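Local coordinates for protein putative chorismate mutase (Yersinia pestis biovar Microtus str. 91001, PDB 2GBB) that catalyses the Claisen rearrangement of chorismate to prephenate, as a secreted, all-helical chorismate mutase, at residues N11-Y16 against V63-A68; M45-S50 against K106-I111; A127-T132 against E144-T149. All coordinates share one frame; numbering follows the deposited sequence.

Interaction 1 of 3, residues N11-Y16 against V63-A68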
loop_
_atom_site.group_PDB
_atom_site.type_symbol
_atom_site.label_atom_id
_atom_site.label_comp_id
_atom_site.label_asym_id
_atom_site.label_seq_id
_atom_site.Cartn_x
_atom_site.Cartn_y
_atom_site.Cartn_z
ATOM N N ASN A 11 -4.791 -1.382 19.600
ATOM C CA ASN A 11 -3.892 -0.314 19.189
ATOM C C ASN A 11 -2.397 -0.631 19.256
ATOM O O ASN A 11 -1.669 -0.354 18.303
ATOM C CB ASN A 11 -4.220 0.987 19.950
ATOM C CG ASN A 11 -3.369 2.139 19.492
ATOM O OD1 ASN A 11 -3.590 2.676 18.420
ATOM N ND2 ASN A 11 -2.351 2.487 20.281
ATOM N N GLU A 12 -1.932 -1.166 20.380
ATOM C CA GLU A 12 -0.522 -1.575 20.539
ATOM C C GLU A 12 -0.120 -2.688 19.577
ATOM O O GLU A 12 0.996 -2.672 19.065
ATOM C CB GLU A 12 -0.251 -2.044 21.981
ATOM C CG GLU A 12 -0.495 -1.004 23.117
ATOM C CD GLU A 12 -0.865 -1.663 24.463
ATOM O OE1 GLU A 12 -1.622 -1.060 25.282
ATOM O OE2 GLU A 12 -0.404 -2.798 24.702
ATOM N N ARG A 13 -1.006 -3.662 19.335
ATOM C CA ARG A 13 -0.727 -4.686 18.301
ATOM C C ARG A 13 -0.392 -3.997 16.941
ATOM O O ARG A 13 0.612 -4.283 16.298
ATOM C CB ARG A 13 -1.909 -5.653 18.155
ATOM C CG ARG A 13 -1.531 -6.964 17.366
ATOM C CD ARG A 13 -2.626 -8.047 17.381
ATOM N NE ARG A 13 -2.158 -9.249 16.688
ATOM C CZ ARG A 13 -2.121 -9.403 15.360
ATOM N NH1 ARG A 13 -2.577 -8.444 14.558
ATOM N NH2 ARG A 13 -1.620 -10.530 14.835
ATOM N N LEU A 14 -1.229 -3.051 16.552
ATOM C CA LEU A 14 -1.100 -2.371 15.257
ATOM C C LEU A 14 0.125 -1.411 15.197
ATOM O O LEU A 14 0.621 -1.098 14.133
ATOM C CB LEU A 14 -2.429 -1.645 14.915
ATOM C CG LEU A 14 -3.665 -2.476 14.522
ATOM C CD1 LEU A 14 -4.933 -1.596 14.446
ATOM C CD2 LEU A 14 -3.470 -3.154 13.164
ATOM N N SER A 15 0.665 -1.001 16.348
ATOM C CA SER A 15 1.899 -0.165 16.363
ATOM C C SER A 15 3.164 -0.901 15.839
ATOM O O SER A 15 4.136 -0.271 15.550
ATOM C CB SER A 15 2.189 0.373 17.773
ATOM O OG SER A 15 2.489 -0.718 18.627
ATOM N N TYR A 16 3.149 -2.222 15.770
ATOM C CA TYR A 16 4.250 -3.026 15.234
ATOM C C TYR A 16 4.258 -3.188 13.719
ATOM O O TYR A 16 5.166 -3.764 13.170
ATOM C CB TYR A 16 4.238 -4.429 15.875
ATOM C CG TYR A 16 4.684 -4.331 17.301
ATOM C CD1 TYR A 16 6.021 -4.042 17.596
ATOM C CD2 TYR A 16 3.775 -4.442 18.359
ATOM C CE1 TYR A 16 6.459 -3.859 18.920
ATOM C CE2 TYR A 16 4.218 -4.291 19.706
ATOM C CZ TYR A 16 5.552 -3.988 19.959
ATOM O OH TYR A 16 6.012 -3.802 21.271
ATOM N N VAL A 63 -9.491 -11.770 11.201
ATOM C CA VAL A 63 -9.580 -11.239 9.817
ATOM C C VAL A 63 -9.536 -9.691 9.788
ATOM O O VAL A 63 -8.762 -9.104 9.035
ATOM C CB VAL A 63 -10.797 -11.813 9.036
ATOM C CG1 VAL A 63 -11.075 -11.024 7.725
ATOM C CG2 VAL A 63 -10.562 -13.321 8.683
ATOM N N ALA A 64 -10.355 -9.034 10.621
ATOM C CA ALA A 64 -10.394 -7.550 10.693
ATOM C C ALA A 64 -9.051 -6.960 11.137
ATOM O O ALA A 64 -8.562 -5.923 10.594
ATOM C CB ALA A 64 -11.548 -7.061 11.626
ATOM N N GLN A 65 -8.415 -7.621 12.107
ATOM C CA GLN A 65 -7.146 -7.103 12.582
ATOM C C GLN A 65 -6.056 -7.245 11.499
ATOM O O GLN A 65 -5.204 -6.364 11.358
ATOM C CB GLN A 65 -6.695 -7.832 13.858
ATOM C CG GLN A 65 -7.480 -7.372 15.070
ATOM C CD GLN A 65 -6.939 -7.961 16.319
ATOM O OE1 GLN A 65 -6.224 -7.294 17.066
ATOM N NE2 GLN A 65 -7.257 -9.235 16.562
ATOM N N ILE A 66 -6.056 -8.367 10.802
ATOM C CA ILE A 66 -5.088 -8.633 9.731
ATOM C C ILE A 66 -5.283 -7.668 8.568
ATOM O O ILE A 66 -4.306 -7.154 8.065
ATOM C CB ILE A 66 -5.171 -10.106 9.270
ATOM C CG1 ILE A 66 -4.437 -11.030 10.275
ATOM C CG2 ILE A 66 -4.727 -10.312 7.788
ATOM C CD1 ILE A 66 -4.991 -12.435 10.263
ATOM N N ASN A 67 -6.525 -7.424 8.135
ATOM C CA ASN A 67 -6.826 -6.335 7.185
ATOM C C ASN A 67 -6.303 -4.951 7.574
ATOM O O ASN A 67 -5.700 -4.248 6.743
ATOM C CB ASN A 67 -8.335 -6.295 6.864
ATOM C CG ASN A 67 -8.742 -7.484 6.008
ATOM O OD1 ASN A 67 -7.869 -8.158 5.471
ATOM N ND2 ASN A 67 -10.026 -7.768 5.912
ATOM N N ALA A 68 -6.541 -4.540 8.808
ATOM C CA ALA A 68 -6.018 -3.274 9.265
ATOM C C ALA A 68 -4.500 -3.227 9.205
ATOM O O ALA A 68 -3.932 -2.236 8.808
ATOM C CB ALA A 68 -6.491 -2.943 10.713
#
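Leu14 of helix 7-14 and Ala68 of helix 55-82 mark the closest backbone approach, with their CA atoms 7.8 Å apart; at that spacing side chains from helix 7-14 do the reaching, onto both side chain and backbone of helix 55-82. Leu14 makes the apolar part. Its CG sits beside the backbone N (chi1 -72°), and the branch ending in CD2 does the touching: CD2 lies 3.9 Å from Ala68 CB and 4.1 Å from the carbonyl O of Gln65. One methyl thus packs against that of Ala68 and against the carbonyl of the preceding turn.

Arg13 and Gln65 form the second half. Both chains are extended, that of Arg13 from CG to NE, and they cross at about a right angle. Arg13 CD comes 3.7 Å from Gln65 OE1, a packing distance between a methylene and an amide oxygen. The guanidinium and amide planes are turned 51° apart, so the two flat groups do not stack. Arg13 belongs to the substrate-binding site, and its NH1 hydrogen-bonds a bound citrate, probably acquired from the crystallisation liquor. The citrate is consistent with an anion pocket at this end of the side chain, while its CD methylene lies against Gln65.

All four touching residues are buried, close to the centre of the chain. Helix 93-117 covers Arg13 through Ile100 and Ser104, helix 34-50 adds Val40, and helix 140-150 sets Ile146 against both Leu14 and Ala68.

Interaction 2 of 3, residues M45-S50 against K106-I111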
loop_
_atom_site.group_PDB
_atom_site.type_symbol
_atom_site.label_atom_id
_atom_site.label_comp_id
_atom_site.label_asym_id
_atom_site.label_seq_id
_atom_site.Cartn_x
_atom_site.Cartn_y
_atom_site.Cartn_z
HETATM N N MSE A 45 -7.452 -18.943 17.216
HETATM C CA MSE A 45 -8.556 -19.867 17.489
HETATM C C MSE A 45 -8.238 -20.915 18.575
HETATM O O MSE A 45 -9.105 -21.268 19.368
HETATM C CB MSE A 45 -9.083 -20.532 16.209
HETATM C CG MSE A 45 -9.874 -19.560 15.315
HETATM SE SE MSE A 45 -10.505 -20.471 13.707
HETATM C CE MSE A 45 -11.251 -22.143 14.589
ATOM N N ALA A 46 -7.004 -21.401 18.614
ATOM C CA ALA A 46 -6.617 -22.317 19.659
ATOM C C ALA A 46 -6.529 -21.596 21.024
ATOM O O ALA A 46 -6.909 -22.159 22.012
ATOM C CB ALA A 46 -5.303 -23.002 19.296
ATOM N N GLN A 47 -6.029 -20.367 21.088
ATOM C CA GLN A 47 -6.021 -19.600 22.336
ATOM C C GLN A 47 -7.429 -19.319 22.852
ATOM O O GLN A 47 -7.747 -19.603 24.015
ATOM C CB GLN A 47 -5.257 -18.294 22.185
ATOM C CG GLN A 47 -3.779 -18.468 22.109
ATOM C CD GLN A 47 -3.031 -17.189 21.903
ATOM O OE1 GLN A 47 -2.045 -16.950 22.584
ATOM N NE2 GLN A 47 -3.472 -16.353 20.943
ATOM N N ALA A 48 -8.272 -18.759 21.991
ATOM C CA ALA A 48 -9.709 -18.619 22.266
ATOM C C ALA A 48 -10.350 -19.858 22.977
ATOM O O ALA A 48 -11.048 -19.722 23.984
ATOM C CB ALA A 48 -10.469 -18.228 20.958
ATOM N N GLU A 49 -10.077 -21.044 22.453
ATOM C CA GLU A 49 -10.349 -22.342 23.106
ATOM C C GLU A 49 -9.926 -22.452 24.580
ATOM O O GLU A 49 -10.693 -22.939 25.433
ATOM C CB GLU A 49 -9.546 -23.428 22.365
ATOM C CG GLU A 49 -10.257 -24.305 21.354
ATOM C CD GLU A 49 -9.558 -25.698 21.249
ATOM O OE1 GLU A 49 -8.357 -25.733 20.855
ATOM O OE2 GLU A 49 -10.195 -26.753 21.582
ATOM N N SER A 50 -8.680 -22.078 24.882
ATOM C CA SER A 50 -8.192 -22.173 26.264
ATOM C C SER A 50 -8.811 -21.096 27.175
ATOM O O SER A 50 -8.831 -21.229 28.395
ATOM C CB SER A 50 -6.649 -22.193 26.332
ATOM O OG SER A 50 -6.043 -21.062 25.706
ATOM N N LYS A 106 -3.170 -11.210 24.768
ATOM C CA LYS A 106 -3.687 -10.253 25.745
ATOM C C LYS A 106 -5.046 -9.711 25.332
ATOM O O LYS A 106 -5.938 -9.514 26.166
ATOM C CB LYS A 106 -2.689 -9.134 25.954
ATOM C CG LYS A 106 -1.420 -9.612 26.668
ATOM C CD LYS A 106 -0.658 -8.434 27.262
ATOM C CE LYS A 106 0.783 -8.815 27.654
ATOM N NZ LYS A 106 1.426 -7.607 28.314
ATOM N N ILE A 107 -5.223 -9.530 24.034
ATOM C CA ILE A 107 -6.488 -9.051 23.507
ATOM C C ILE A 107 -7.588 -10.089 23.771
ATOM O O ILE A 107 -8.656 -9.766 24.238
ATOM C CB ILE A 107 -6.339 -8.708 21.963
ATOM C CG1 ILE A 107 -5.512 -7.421 21.782
ATOM C CG2 ILE A 107 -7.708 -8.624 21.285
ATOM C CD1 ILE A 107 -4.830 -7.283 20.414
ATOM N N LEU A 108 -7.309 -11.345 23.480
ATOM C CA LEU A 108 -8.275 -12.411 23.694
ATOM C C LEU A 108 -8.589 -12.663 25.186
ATOM O O LEU A 108 -9.730 -12.947 25.536
ATOM C CB LEU A 108 -7.767 -13.711 23.059
ATOM C CG LEU A 108 -7.591 -13.765 21.539
ATOM C CD1 LEU A 108 -7.287 -15.232 21.160
ATOM C CD2 LEU A 108 -8.808 -13.299 20.854
ATOM N N GLU A 109 -7.565 -12.594 26.022
ATOM C CA GLU A 109 -7.730 -12.680 27.473
ATOM C C GLU A 109 -8.610 -11.539 27.974
ATOM O O GLU A 109 -9.519 -11.764 28.774
ATOM C CB GLU A 109 -6.382 -12.634 28.207
ATOM C CG GLU A 109 -5.542 -13.843 27.933
ATOM C CD GLU A 109 -4.160 -13.774 28.576
ATOM O OE1 GLU A 109 -3.506 -12.716 28.601
ATOM O OE2 GLU A 109 -3.709 -14.811 29.054
ATOM N N GLN A 110 -8.363 -10.325 27.485
ATOM C CA GLN A 110 -9.144 -9.185 27.911
ATOM C C GLN A 110 -10.610 -9.254 27.474
ATOM O O GLN A 110 -11.533 -8.892 28.245
ATOM C CB GLN A 110 -8.496 -7.902 27.392
ATOM C CG GLN A 110 -9.040 -6.611 28.015
ATOM C CD GLN A 110 -9.030 -6.626 29.541
ATOM O OE1 GLN A 110 -8.040 -6.988 30.161
ATOM N NE2 GLN A 110 -10.137 -6.225 30.141
ATOM N N ILE A 111 -10.835 -9.648 26.228
ATOM C CA ILE A 111 -12.200 -9.861 25.737
ATOM C C ILE A 111 -12.967 -10.930 26.546
ATOM O O ILE A 111 -14.143 -10.730 26.891
ATOM C CB ILE A 111 -12.228 -10.229 24.223
ATOM C CG1 ILE A 111 -11.956 -8.980 23.364
ATOM C CG2 ILE A 111 -13.591 -10.792 23.844
ATOM C CD1 ILE A 111 -11.674 -9.284 21.840
#
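Leu108 points from helix 93-117 toward helix 34-50 and meets Gln47 at about a right angle, its CD1 methyl end-on against the base of the glutamine side chain. CD1 lies 3.8 Å from Gln47 CB and 4.0 Å from Gln47 NE2, so the same methyl touches both the first carbon of that chain and the nitrogen of its amide. Leu108 CG is anti to its carbonyl carbon (chi1 -64°), which carries the isobutyl group across to the other helix. The extended Gln47 chain passes the methyl, meeting it at CB and again at NE2, with CG and CD standing farther off.

The same CD1 also reaches the backbone, 3.8 Å from Ala48 N, and its distance to Ala48 CB is 4.4 Å. The backbones come nearest at this point, with Ala48 CA 6.5 Å from Leu108 CA. The small side chain of Ala48 is consistent with this close approach, and one branch of Leu108, CD1, makes the closest contacts between the two segments. This is side-chain packing between two helices of an all-alpha chorismate mutase, at a point about 13 Å from the centre of the chain. A third helix completes the small apolar cluster: Ile58 of helix 55-82 touches both Ala48 and Leu108, and Leu51, just beyond helix 34-50, packs on Leu108 as well.

The polar end of Gln47 is tied to the opposite helix by a different residue, since OE1 hydrogen-bonds Thr105 OG1, one position before segment 106-111. Gln47 therefore contributes its aliphatic base to Leu108 and its amide oxygen to the threonine. Its own carbonyl O accepts a 2.8 Å hydrogen bond from Ser50 OG, which arrives in the carbonyl plane on a lone pair.

Interaction 3 of 3, residues A127-T132 against E144-T149. With SO4 (sulfate ion), chain H.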
loop_
_atom_site.group_PDB
_atom_site.type_symbol
_atom_site.label_atom_id
_atom_site.label_comp_id
_atom_site.label_asym_id
_atom_site.label_seq_id
_atom_site.Cartn_x
_atom_site.Cartn_y
_atom_site.Cartn_z
ATOM N N ALA A 127 -17.133 4.906 19.321
ATOM C CA ALA A 127 -16.379 6.155 19.442
ATOM C C ALA A 127 -15.130 5.995 20.291
ATOM O O ALA A 127 -14.115 6.649 20.052
ATOM C CB ALA A 127 -17.267 7.222 20.038
ATOM N N HIS A 128 -15.218 5.144 21.301
ATOM C CA HIS A 128 -14.063 4.788 22.076
ATOM C C HIS A 128 -12.995 4.094 21.221
ATOM O O HIS A 128 -11.819 4.424 21.330
ATOM C CB HIS A 128 -14.453 3.904 23.262
ATOM C CG HIS A 128 -13.308 3.598 24.174
ATOM N ND1 HIS A 128 -12.693 4.566 24.945
ATOM C CD2 HIS A 128 -12.660 2.437 24.433
ATOM C CE1 HIS A 128 -11.716 4.009 25.644
ATOM N NE2 HIS A 128 -11.670 2.718 25.345
ATOM N N PHE A 129 -13.406 3.148 20.371
ATOM C CA PHE A 129 -12.475 2.460 19.472
ATOM C C PHE A 129 -11.780 3.435 18.531
ATOM O O PHE A 129 -10.545 3.465 18.443
ATOM C CB PHE A 129 -13.195 1.360 18.674
ATOM C CG PHE A 129 -13.073 -0.008 19.289
ATOM C CD1 PHE A 129 -13.480 -0.239 20.599
ATOM C CD2 PHE A 129 -12.562 -1.082 18.550
ATOM C CE1 PHE A 129 -13.380 -1.521 21.157
ATOM C CE2 PHE A 129 -12.454 -2.362 19.116
ATOM C CZ PHE A 129 -12.861 -2.574 20.401
ATOM N N ILE A 130 -12.558 4.261 17.849
ATOM C CA ILE A 130 -11.949 5.299 17.008
ATOM C C ILE A 130 -10.919 6.182 17.748
ATOM O O ILE A 130 -9.785 6.351 17.286
ATOM C CB ILE A 130 -13.013 6.177 16.319
ATOM C CG1 ILE A 130 -13.878 5.319 15.379
ATOM C CG2 ILE A 130 -12.334 7.397 15.607
ATOM C CD1 ILE A 130 -13.159 4.868 14.109
ATOM N N ASN A 131 -11.306 6.722 18.896
ATOM C CA ASN A 131 -10.437 7.640 19.638
ATOM C C ASN A 131 -9.202 6.964 20.222
ATOM O O ASN A 131 -8.208 7.647 20.540
ATOM C CB ASN A 131 -11.226 8.354 20.760
ATOM C CG ASN A 131 -12.345 9.273 20.221
ATOM O OD1 ASN A 131 -12.346 9.677 19.039
ATOM N ND2 ASN A 131 -13.306 9.602 21.093
ATOM N N THR A 132 -9.262 5.634 20.360
ATOM C CA THR A 132 -8.211 4.878 21.049
ATOM C C THR A 132 -7.298 4.187 20.052
ATOM O O THR A 132 -6.100 4.078 20.268
ATOM C CB THR A 132 -8.796 3.785 21.995
ATOM O OG1 THR A 132 -9.769 4.369 22.855
ATOM C CG2 THR A 132 -7.697 3.124 22.833
ATOM N N GLU A 144 -13.345 0.679 12.237
ATOM C CA GLU A 144 -14.764 0.306 12.335
ATOM C C GLU A 144 -15.036 -1.173 12.018
ATOM O O GLU A 144 -15.894 -1.781 12.655
ATOM C CB GLU A 144 -15.635 1.218 11.477
ATOM C CG GLU A 144 -15.527 2.705 11.982
ATOM C CD GLU A 144 -16.013 3.711 10.962
ATOM O OE1 GLU A 144 -16.973 3.368 10.220
ATOM O OE2 GLU A 144 -15.420 4.830 10.902
ATOM N N ALA A 145 -14.277 -1.751 11.069
ATOM C CA ALA A 145 -14.320 -3.192 10.821
ATOM C C ALA A 145 -13.811 -4.006 12.035
ATOM O O ALA A 145 -14.318 -5.095 12.359
ATOM C CB ALA A 145 -13.507 -3.529 9.486
ATOM N N ILE A 146 -12.855 -3.451 12.750
ATOM C CA ILE A 146 -12.330 -4.152 13.897
ATOM C C ILE A 146 -13.367 -4.116 15.011
ATOM O O ILE A 146 -13.573 -5.131 15.709
ATOM C CB ILE A 146 -11.047 -3.534 14.403
ATOM C CG1 ILE A 146 -9.906 -3.874 13.448
ATOM C CG2 ILE A 146 -10.745 -4.055 15.839
ATOM C CD1 ILE A 146 -8.666 -3.192 13.805
ATOM N N PHE A 147 -14.001 -2.958 15.174
ATOM C CA PHE A 147 -15.047 -2.781 16.205
ATOM C C PHE A 147 -16.223 -3.685 15.928
ATOM O O PHE A 147 -16.763 -4.292 16.814
ATOM C CB PHE A 147 -15.562 -1.332 16.264
ATOM C CG PHE A 147 -16.671 -1.120 17.302
ATOM C CD1 PHE A 147 -16.389 -1.179 18.661
ATOM C CD2 PHE A 147 -17.991 -0.893 16.894
ATOM C CE1 PHE A 147 -17.400 -1.005 19.626
ATOM C CE2 PHE A 147 -19.024 -0.701 17.846
ATOM C CZ PHE A 147 -18.738 -0.750 19.206
ATOM N N SER A 148 -16.664 -3.762 14.682
ATOM C CA SER A 148 -17.845 -4.531 14.492
ATOM C C SER A 148 -17.591 -6.032 14.710
ATOM O O SER A 148 -18.472 -6.740 15.222
ATOM C CB SER A 148 -18.519 -4.186 13.173
ATOM O OG SER A 148 -17.743 -4.633 12.091
ATOM N N THR A 149 -16.394 -6.529 14.369
ATOM C CA THR A 149 -16.095 -7.972 14.578
ATOM C C THR A 149 -15.831 -8.291 16.052
ATOM O O THR A 149 -16.098 -9.394 16.551
ATOM C CB THR A 149 -14.878 -8.431 13.723
ATOM O OG1 THR A 149 -13.823 -7.503 13.923
ATOM C CG2 THR A 149 -15.199 -8.387 12.235
HETATM S S SO4 H . -13.587 8.007 24.296
HETATM O O1 SO4 H . -14.943 7.472 24.463
HETATM O O2 SO4 H . -12.951 8.085 25.621
HETATM O O3 SO4 H . -12.801 7.103 23.475
HETATM O O4 SO4 H . -13.610 9.314 23.646
#
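Phe129 reaches from helix 126-132 toward helix 140-150, and its CB already lies 4.1 Å from Phe147 CD1. At CG the same Phe147 CD1 is closer, 3.6 Å away, and it touches ring atom CD1 of Phe129 equally closely. Along the CD2-CE2 side of the ring, Phe129 CD2 meets Phe147 CB at 3.8 Å, and CE2 has Phe147 CA and Ile146 CG2 as neighbours, the latter near the ring plane at its edge. CE1 and the tip, CZ, again meet Phe147 CD1.

The result is a T-shaped (edge-to-face) pair: the edge of Phe147 addresses one face of Phe129, with ring planes at 68° and centroids 5.0 Å apart. It joins segments 127-132 and 144-149, whose axes make an angle of 138°, in the C-terminal part of the all-helical chain, where Phe150 adds a further ring against Phe129. Beside the ring pair, Ile130 CD1 packs 3.8 Å from Glu144 CG.

Bound to segment 127-132 alone of the two, a sulfate, probably from the crystallisation liquor, accepts hydrogen bonds from His128 ND1 (N-H...O angle 131°) and from Asn131 ND2.

How the interactions relate
Interactions 1 and 2 are buried contacts and interaction 3 is partly buried; interaction 1 lies nearest the centre of the chain. The first two alternate along the sequence and touch through Ile107 CD1, which packs on Gln65 OE1 and Arg13 CD. Interaction 3 follows both in sequence and joins interaction 1 through Ala64, which meets Thr149 and Ala145, but it does not reach interaction 2. Helix 55-82 supplies a segment to interaction 1 and apolar neighbours to the other two. Chemistry follows position: a substrate-site arginine beside aliphatic packing at the centre, a single leucine methyl farther out, and an aromatic pair in the C-terminal helices.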